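Local coordinates for protein Two-component sensor histidine kinase (Nostoc sp., PDB 3OLO) that probably senses a signal through this PAS domain and relays it by phosphorylating a histidine and passing the phosphate to a partner response regulator, at residues F27-G30 against D31-F35; T46-S49 against R50-L54; D62-F65 against A66-D69. All coordinates share one frame; numbering follows the deposited sequence.

All three contacts are local, each formed where the PAS chain turns, but they differ in depth and chemistry. Interaction 1 is buried: the hairpin joining strands 25-29 and 35-38 pairs a tight backbone turn with aromatic and leucine packing. Interaction 2, partly buried, begins helix 50-53 with reciprocal polar caps and keeps one leucine for the interior. Interaction 3 lies at the surface in the loop leading to helix 70-76 and relies on a histidine-carboxylate bond and short turns. Interaction 1 touches both others, F35 packing against L53 and W33 against F65, whereas interactions 2 and 3 do not meet, their nearest atoms being about 8 Å apart.

Interaction 1: F27-G30 against D31-F35; sequences FCLG and DNWQF
L29 reaches both W33 and F35 across the hairpin that joins strands 25-29 and 35-38 of the PAS domain. Its CB passes Q34 O at 3.9 Å. CG, anti to the carbonyl carbon and beside the backbone N (chi1 -58°), lies at the edge of the F27 ring, and the two methyls then part. CD1 meets the edge of the W33 indole in its plane, 4.0 Å from CE3. CD2 passes W33 O at 3.5 Å and stands over a face of F35, 3.7 Å from CD1 of that ring, in a CH-pi contact. A branched leucine suits this place because its two methyls meet different aromatic rings. L29 and F35 form an antiparallel non-hydrogen-bonded pair, which puts both side chains on one face of the sheet.

F35 also turns its edge to the face of F27 in a T-shaped pair, with F35 CE1 3.8 Å from F27 CD1 and the ring planes at 67°. Beyond the pair the chain reverses through a type I turn from G30 to W33, closed by W33 N to G30 O at 2.9 Å. G30 N bonds back to Q34 O at 2.8 Å, and W33 takes positive phi, the arrangement of a type I turn with a G1 bulge. Glycine fits at G30 because a CB there would run into the bent side chain of Q34, whose OE1 accepts a weak bond from N32 N.

In the fold, F27 and L29 pack on strand 107-116, F27 touching V112 and V114 and L29 touching S110 and V112. Beyond the strands, W33 meets W70 at the start of helix 70-76 and F65 edge-to-face, while F35 rests on I61.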
loop_
_atom_site.group_PDB
_atom_site.type_symbol
_atom_site.label_atom_id
_atom_site.label_comp_id
_atom_site.label_asym_id
_atom_site.label_seq_id
_atom_site.Cartn_x
_atom_site.Cartn_y
_atom_site.Cartn_z
ATOM N N PHE A 27 -1.586 -7.998 2.480
ATOM C CA PHE A 27 -2.219 -8.316 3.761
ATOM C C PHE A 27 -1.205 -8.644 4.836
ATOM O O PHE A 27 -0.036 -8.868 4.544
ATOM C CB PHE A 27 -3.218 -9.466 3.606
ATOM C CG PHE A 27 -2.618 -10.732 3.059
ATOM C CD1 PHE A 27 -1.942 -11.612 3.888
ATOM C CD2 PHE A 27 -2.747 -11.050 1.713
ATOM C CE1 PHE A 27 -1.400 -12.798 3.382
ATOM C CE2 PHE A 27 -2.211 -12.223 1.199
ATOM C CZ PHE A 27 -1.532 -13.096 2.031
ATOM N N CYS A 28 -1.661 -8.647 6.085
ATOM C CA CYS A 28 -0.801 -8.981 7.217
ATOM C C CYS A 28 -1.273 -10.263 7.892
ATOM O O CYS A 28 -2.459 -10.448 8.089
ATOM C CB CYS A 28 -0.791 -7.841 8.234
ATOM S SG CYS A 28 0.075 -6.365 7.663
ATOM N N LEU A 29 -0.324 -11.134 8.221
ATOM C CA LEU A 29 -0.574 -12.360 8.962
ATOM C C LEU A 29 0.074 -12.267 10.334
ATOM O O LEU A 29 1.171 -11.737 10.456
ATOM C CB LEU A 29 0.047 -13.545 8.229
ATOM C CG LEU A 29 -0.424 -13.767 6.799
ATOM C CD1 LEU A 29 0.453 -14.811 6.103
ATOM C CD2 LEU A 29 -1.885 -14.185 6.808
ATOM N N GLY A 30 -0.599 -12.793 11.357
ATOM C CA GLY A 30 -0.028 -12.909 12.687
ATOM C C GLY A 30 0.892 -14.115 12.786
ATOM O O GLY A 30 1.131 -14.810 11.803
ATOM N N ASP A 31 1.397 -14.383 13.981
ATOM C CA ASP A 31 2.449 -15.377 14.136
ATOM C C ASP A 31 1.941 -16.795 13.835
ATOM O O ASP A 31 2.730 -17.689 13.534
ATOM C CB ASP A 31 3.061 -15.285 15.542
ATOM C CG ASP A 31 4.507 -15.773 15.592
ATOM O OD1 ASP A 31 5.278 -15.518 14.640
ATOM O OD2 ASP A 31 4.877 -16.418 16.594
ATOM N N ASN A 32 0.628 -16.999 13.908
ATOM C CA ASN A 32 0.040 -18.292 13.548
ATOM C C ASN A 32 -0.633 -18.259 12.173
ATOM O O ASN A 32 -1.483 -19.087 11.873
ATOM C CB ASN A 32 -0.968 -18.750 14.602
ATOM C CG ASN A 32 -0.574 -18.338 16.006
ATOM O OD1 ASN A 32 0.446 -18.786 16.533
ATOM N ND2 ASN A 32 -1.388 -17.485 16.624
ATOM N N TRP A 33 -0.244 -17.287 11.355
ATOM C CA TRP A 33 -0.712 -17.161 9.976
ATOM C C TRP A 33 -2.195 -16.798 9.872
ATOM O O TRP A 33 -2.793 -16.933 8.812
ATOM C CB TRP A 33 -0.414 -18.434 9.172
ATOM C CG TRP A 33 0.928 -19.005 9.478
ATOM C CD1 TRP A 33 1.197 -20.089 10.267
ATOM C CD2 TRP A 33 2.193 -18.514 9.027
ATOM N NE1 TRP A 33 2.554 -20.305 10.330
ATOM C CE2 TRP A 33 3.189 -19.353 9.577
ATOM C CE3 TRP A 33 2.587 -17.446 8.211
ATOM C CZ2 TRP A 33 4.554 -19.154 9.341
ATOM C CZ3 TRP A 33 3.947 -17.249 7.973
ATOM C CH2 TRP A 33 4.911 -18.099 8.540
ATOM N N GLN A 34 -2.776 -16.330 10.969
ATOM C CA GLN A 34 -4.111 -15.733 10.940
ATOM C C GLN A 34 -4.055 -14.368 10.248
ATOM O O GLN A 34 -3.126 -13.603 10.468
ATOM C CB GLN A 34 -4.670 -15.582 12.362
ATOM C CG GLN A 34 -4.024 -14.490 13.237
ATOM C CD GLN A 34 -2.782 -14.959 14.000
ATOM O OE1 GLN A 34 -1.909 -15.626 13.450
ATOM N NE2 GLN A 34 -2.707 -14.604 15.279
ATOM N N PHE A 35 -5.029 -14.069 9.391
ATOM C CA PHE A 35 -5.133 -12.731 8.810
ATOM C C PHE A 35 -5.400 -11.692 9.905
ATOM O O PHE A 35 -6.202 -11.916 10.801
ATOM C CB PHE A 35 -6.260 -12.672 7.777
ATOM C CG PHE A 35 -6.021 -13.522 6.569
ATOM C CD1 PHE A 35 -5.193 -13.073 5.540
ATOM C CD2 PHE A 35 -6.627 -14.770 6.453
ATOM C CE1 PHE A 35 -4.966 -13.858 4.413
ATOM C CE2 PHE A 35 -6.410 -15.570 5.341
ATOM C CZ PHE A 35 -5.574 -15.110 4.307
#

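Interaction 2: T46-S49 against R50-L54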
loop_
_atom_site.group_PDB
_atom_site.type_symbol
_atom_site.label_atom_id
_atom_site.label_comp_id
_atom_site.label_asym_id
_atom_site.label_seq_id
_atom_site.Cartn_x
_atom_site.Cartn_y
_atom_site.Cartn_z
ATOM N N THR A 46 -9.194 -13.391 -3.337
ATOM C CA THR A 46 -9.581 -14.593 -2.613
ATOM C C THR A 46 -11.102 -14.805 -2.655
ATOM O O THR A 46 -11.582 -15.902 -2.387
ATOM C CB THR A 46 -9.173 -14.488 -1.152
ATOM O OG1 THR A 46 -9.929 -13.430 -0.537
ATOM C CG2 THR A 46 -7.685 -14.197 -1.024
ATOM N N GLU A 47 -11.837 -13.736 -2.962
ATOM C CA GLU A 47 -13.299 -13.755 -3.113
ATOM C C GLU A 47 -14.028 -13.896 -1.791
ATOM O O GLU A 47 -15.216 -14.179 -1.764
ATOM C CB GLU A 47 -13.750 -14.842 -4.097
ATOM C CG GLU A 47 -13.048 -14.705 -5.430
ATOM C CD GLU A 47 -13.568 -15.649 -6.464
ATOM O OE1 GLU A 47 -13.672 -16.855 -6.159
ATOM O OE2 GLU A 47 -13.871 -15.183 -7.583
ATOM N N TYR A 48 -13.308 -13.666 -0.701
ATOM C CA TYR A 48 -13.907 -13.615 0.621
ATOM C C TYR A 48 -14.103 -12.175 1.049
ATOM O O TYR A 48 -13.355 -11.296 0.649
ATOM C CB TYR A 48 -13.005 -14.307 1.624
ATOM C CG TYR A 48 -12.977 -15.796 1.461
ATOM C CD1 TYR A 48 -13.936 -16.592 2.066
ATOM C CD2 TYR A 48 -11.984 -16.409 0.707
ATOM C CE1 TYR A 48 -13.915 -17.959 1.919
ATOM C CE2 TYR A 48 -11.952 -17.769 0.557
ATOM C CZ TYR A 48 -12.924 -18.538 1.163
ATOM O OH TYR A 48 -12.884 -19.878 1.008
ATOM N N SER A 49 -15.118 -11.937 1.864
ATOM C CA SER A 49 -15.360 -10.606 2.377
ATOM C C SER A 49 -14.306 -10.324 3.432
ATOM O O SER A 49 -13.649 -11.244 3.929
ATOM C CB SER A 49 -16.748 -10.523 3.003
ATOM O OG SER A 49 -16.738 -11.139 4.280
ATOM N N ARG A 50 -14.147 -9.054 3.775
ATOM C CA ARG A 50 -13.128 -8.663 4.731
ATOM C C ARG A 50 -13.432 -9.309 6.067
ATOM O O ARG A 50 -12.543 -9.804 6.733
ATOM C CB ARG A 50 -13.064 -7.146 4.894
ATOM C CG ARG A 50 -12.160 -6.713 6.059
ATOM C CD ARG A 50 -11.799 -5.229 6.036
ATOM N NE ARG A 50 -10.786 -4.918 5.032
ATOM C CZ ARG A 50 -11.038 -4.383 3.842
ATOM N NH1 ARG A 50 -12.280 -4.093 3.480
ATOM N NH2 ARG A 50 -10.041 -4.129 3.011
ATOM N N GLU A 51 -14.700 -9.313 6.456
ATOM C CA GLU A 51 -15.078 -9.858 7.744
ATOM C C GLU A 51 -14.834 -11.369 7.783
ATOM O O GLU A 51 -14.538 -11.923 8.840
ATOM C CB GLU A 51 -16.542 -9.540 8.051
ATOM C CG GLU A 51 -16.860 -8.046 8.092
ATOM C CD GLU A 51 -16.286 -7.346 9.317
ATOM O OE1 GLU A 51 -17.031 -7.167 10.309
ATOM O OE2 GLU A 51 -15.094 -6.963 9.287
ATOM N N GLN A 52 -14.956 -12.033 6.637
ATOM C CA GLN A 52 -14.671 -13.466 6.568
ATOM C C GLN A 52 -13.178 -13.712 6.732
ATOM O O GLN A 52 -12.765 -14.562 7.513
ATOM C CB GLN A 52 -15.128 -14.059 5.237
ATOM C CG GLN A 52 -16.610 -14.318 5.138
ATOM C CD GLN A 52 -17.001 -14.884 3.797
ATOM O OE1 GLN A 52 -16.948 -14.191 2.785
ATOM N NE2 GLN A 52 -17.408 -16.151 3.777
ATOM N N LEU A 53 -12.372 -12.951 5.997
ATOM C CA LEU A 53 -10.920 -13.122 6.021
ATOM C C LEU A 53 -10.343 -12.860 7.404
ATOM O O LEU A 53 -9.353 -13.466 7.782
ATOM C CB LEU A 53 -10.245 -12.211 4.984
ATOM C CG LEU A 53 -10.377 -12.684 3.524
ATOM C CD1 LEU A 53 -9.979 -11.599 2.524
ATOM C CD2 LEU A 53 -9.552 -13.941 3.284
ATOM N N LEU A 54 -10.971 -11.981 8.175
ATOM C CA LEU A 54 -10.392 -11.578 9.459
ATOM C C LEU A 54 -10.713 -12.576 10.565
ATOM O O LEU A 54 -10.406 -12.344 11.735
ATOM C CB LEU A 54 -10.840 -10.159 9.846
ATOM C CG LEU A 54 -10.224 -9.055 8.964
ATOM C CD1 LEU A 54 -10.721 -7.659 9.365
ATOM C CD2 LEU A 54 -8.691 -9.104 9.002
#
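S49 and Q52 cap each other, and the unusual feature is that a glutamine takes the part that glutamate classically plays in a capping box. Q52 N donates to S49 OG at 3.1 Å, and in return S49 N donates to Q52 OE1 at 3.0 Å along an almost straight path (177°). Serine suits the N-cap because its short arm places OG between the backbone N and the carbonyl carbon (chi1 77°), where it can turn back to the first turn of helix 50-53. The glutamine chain runs extended beyond CG, which carries its amide alongside the incoming backbone. The same OE1 also accepts a weak bond from S49 OG. Q52 NE2 lies at the edge of the Y48 ring, 3.9 Å from CD1, the amide and ring planes 64° apart, and is bonded to Q88 OE1, a donor role that a carboxylate could not fill.

The helix proper opens with L53 N bonding to S49 O at 3.0 Å. L53 turns its apolar end back toward the loop. Its CG meets Y48 CB at 3.6 Å, and its CD1 comes equally close, at 3.6 Å, to T46 OG1. That hydroxyl is bonded to T42 O and accepts a weak bond from Y48 N, just past E47, the first residue beyond helix 40-46, which has positive phi. L53 reaches on to T42 and C43 of that helix and to F35 and V38 of strand 35-38, a fitting place for a leucine. R50 points its guanidinium elsewhere, to D40 and V38 O.

Two neutral side chains thus satisfy N-H groups at the helix start, and their partly negative oxygens would probably interact favourably with the positive end of the helix dipole without adding a formal charge.

Interaction 3: D62-F65 against A66-D69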
loop_
_atom_site.group_PDB
_atom_site.type_symbol
_atom_site.label_atom_id
_atom_site.label_comp_id
_atom_site.label_asym_id
_atom_site.label_seq_id
_atom_site.Cartn_x
_atom_site.Cartn_y
_atom_site.Cartn_z
ATOM N N ASP A 62 -4.327 -20.982 1.181
ATOM C CA ASP A 62 -3.124 -21.533 0.569
ATOM C C ASP A 62 -3.242 -23.048 0.505
ATOM O O ASP A 62 -3.016 -23.746 1.487
ATOM C CB ASP A 62 -1.892 -21.116 1.370
ATOM C CG ASP A 62 -0.593 -21.530 0.709
ATOM O OD1 ASP A 62 -0.622 -22.373 -0.213
ATOM O OD2 ASP A 62 0.459 -21.015 1.118
ATOM N N VAL A 63 -3.625 -23.544 -0.661
ATOM C CA VAL A 63 -3.772 -24.972 -0.887
ATOM C C VAL A 63 -2.518 -25.753 -0.515
ATOM O O VAL A 63 -2.599 -26.889 -0.053
ATOM C CB VAL A 63 -4.092 -25.253 -2.366
ATOM C CG1 VAL A 63 -4.223 -26.753 -2.606
ATOM C CG2 VAL A 63 -5.369 -24.543 -2.762
ATOM N N ASP A 64 -1.352 -25.153 -0.727
ATOM C CA ASP A 64 -0.105 -25.875 -0.528
ATOM C C ASP A 64 0.600 -25.476 0.756
ATOM O O ASP A 64 1.812 -25.663 0.894
ATOM C CB ASP A 64 0.801 -25.669 -1.739
ATOM C CG ASP A 64 0.223 -26.284 -2.999
ATOM O OD1 ASP A 64 -0.414 -27.357 -2.901
ATOM O OD2 ASP A 64 0.394 -25.692 -4.082
ATOM N N PHE A 65 -0.173 -24.949 1.701
ATOM C CA PHE A 65 0.375 -24.390 2.934
ATOM C C PHE A 65 1.300 -25.362 3.675
ATOM O O PHE A 65 2.367 -24.979 4.146
ATOM C CB PHE A 65 -0.771 -23.956 3.850
ATOM C CG PHE A 65 -0.321 -23.444 5.188
ATOM C CD1 PHE A 65 -0.145 -24.315 6.251
ATOM C CD2 PHE A 65 -0.091 -22.095 5.388
ATOM C CE1 PHE A 65 0.260 -23.850 7.486
ATOM C CE2 PHE A 65 0.312 -21.625 6.618
ATOM C CZ PHE A 65 0.492 -22.505 7.669
ATOM N N ALA A 66 0.893 -26.620 3.779
ATOM C CA ALA A 66 1.668 -27.600 4.531
ATOM C C ALA A 66 2.931 -28.028 3.784
ATOM O O ALA A 66 3.795 -28.700 4.339
ATOM C CB ALA A 66 0.811 -28.811 4.864
ATOM N N LEU A 67 3.042 -27.629 2.525
ATOM C CA LEU A 67 4.225 -27.956 1.736
ATOM C C LEU A 67 5.411 -27.035 2.026
ATOM O O LEU A 67 6.555 -27.424 1.818
ATOM C CB LEU A 67 3.895 -27.908 0.245
ATOM C CG LEU A 67 3.330 -29.193 -0.360
ATOM C CD1 LEU A 67 2.362 -29.900 0.589
ATOM C CD2 LEU A 67 2.661 -28.876 -1.690
ATOM N N HIS A 68 5.141 -25.818 2.494
ATOM C CA HIS A 68 6.195 -24.828 2.721
ATOM C C HIS A 68 7.006 -25.144 3.967
ATOM O O HIS A 68 6.463 -25.579 4.978
ATOM C CB HIS A 68 5.592 -23.435 2.877
ATOM C CG HIS A 68 4.597 -23.089 1.820
ATOM N ND1 HIS A 68 4.720 -23.522 0.516
ATOM C CD2 HIS A 68 3.453 -22.368 1.870
ATOM C CE1 HIS A 68 3.698 -23.074 -0.190
ATOM N NE2 HIS A 68 2.916 -22.368 0.608
ATOM N N ASP A 69 8.310 -24.915 3.898
ATOM C CA ASP A 69 9.161 -25.098 5.057
ATOM C C ASP A 69 9.125 -23.803 5.853
ATOM O O ASP A 69 10.069 -23.004 5.821
ATOM C CB ASP A 69 10.585 -25.441 4.634
ATOM C CG ASP A 69 11.498 -25.687 5.819
ATOM O OD1 ASP A 69 11.172 -25.235 6.938
ATOM O OD2 ASP A 69 12.546 -26.333 5.627
HETATM O O HOH W 1 -1.273 -28.148 2.316
#
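The H68 imidazole has D64 O over the centre of one face, 3.4 Å above the ring plane, and D62 OD2 in plane at its edge. D62, the acceptor at this edge, also opens an Asx turn within the type I turn from D62 to F65, in the PAS-domain loop before helix 70-76. H68 NE2 donates to D62 OD2 at 2.9 Å in a somewhat bent bond (141°), meeting the syn side of a carboxylate turned 45° from the ring. With CG set opposite the carbonyl carbon (chi1 -48°), the histidine folds back over the turn to reach this acid.

Aspartate suits its place because its two oxygens do separate work. While OD2 holds the ring, OD1 accepts D64 N at 2.9 Å, making the Asx turn, and also bonds T83 OG1 on strand 78-86. Replacing H68 with an alanine would probably leave D62 OD2 without its ring donor and D64 O without the ring face it lies against, the carboxylate then being held through OD1 alone among the bonds described.

The backbone closes the next short turn with L67 N to D64 O at 2.8 Å, and a weak bond from H68 N to F65 O follows. D64 directs its carboxylate to R84 in a salt bridge. H68 meets F81 edge-to-face. The F65 ring meets that of W70, and F65 O also takes W70 NE1, so an aromatic side chain suits a place beside the tryptophan. A single water links the loop to itself, donating to V63 O and accepting from A66 N, with its oxygen 3.0 Å from each.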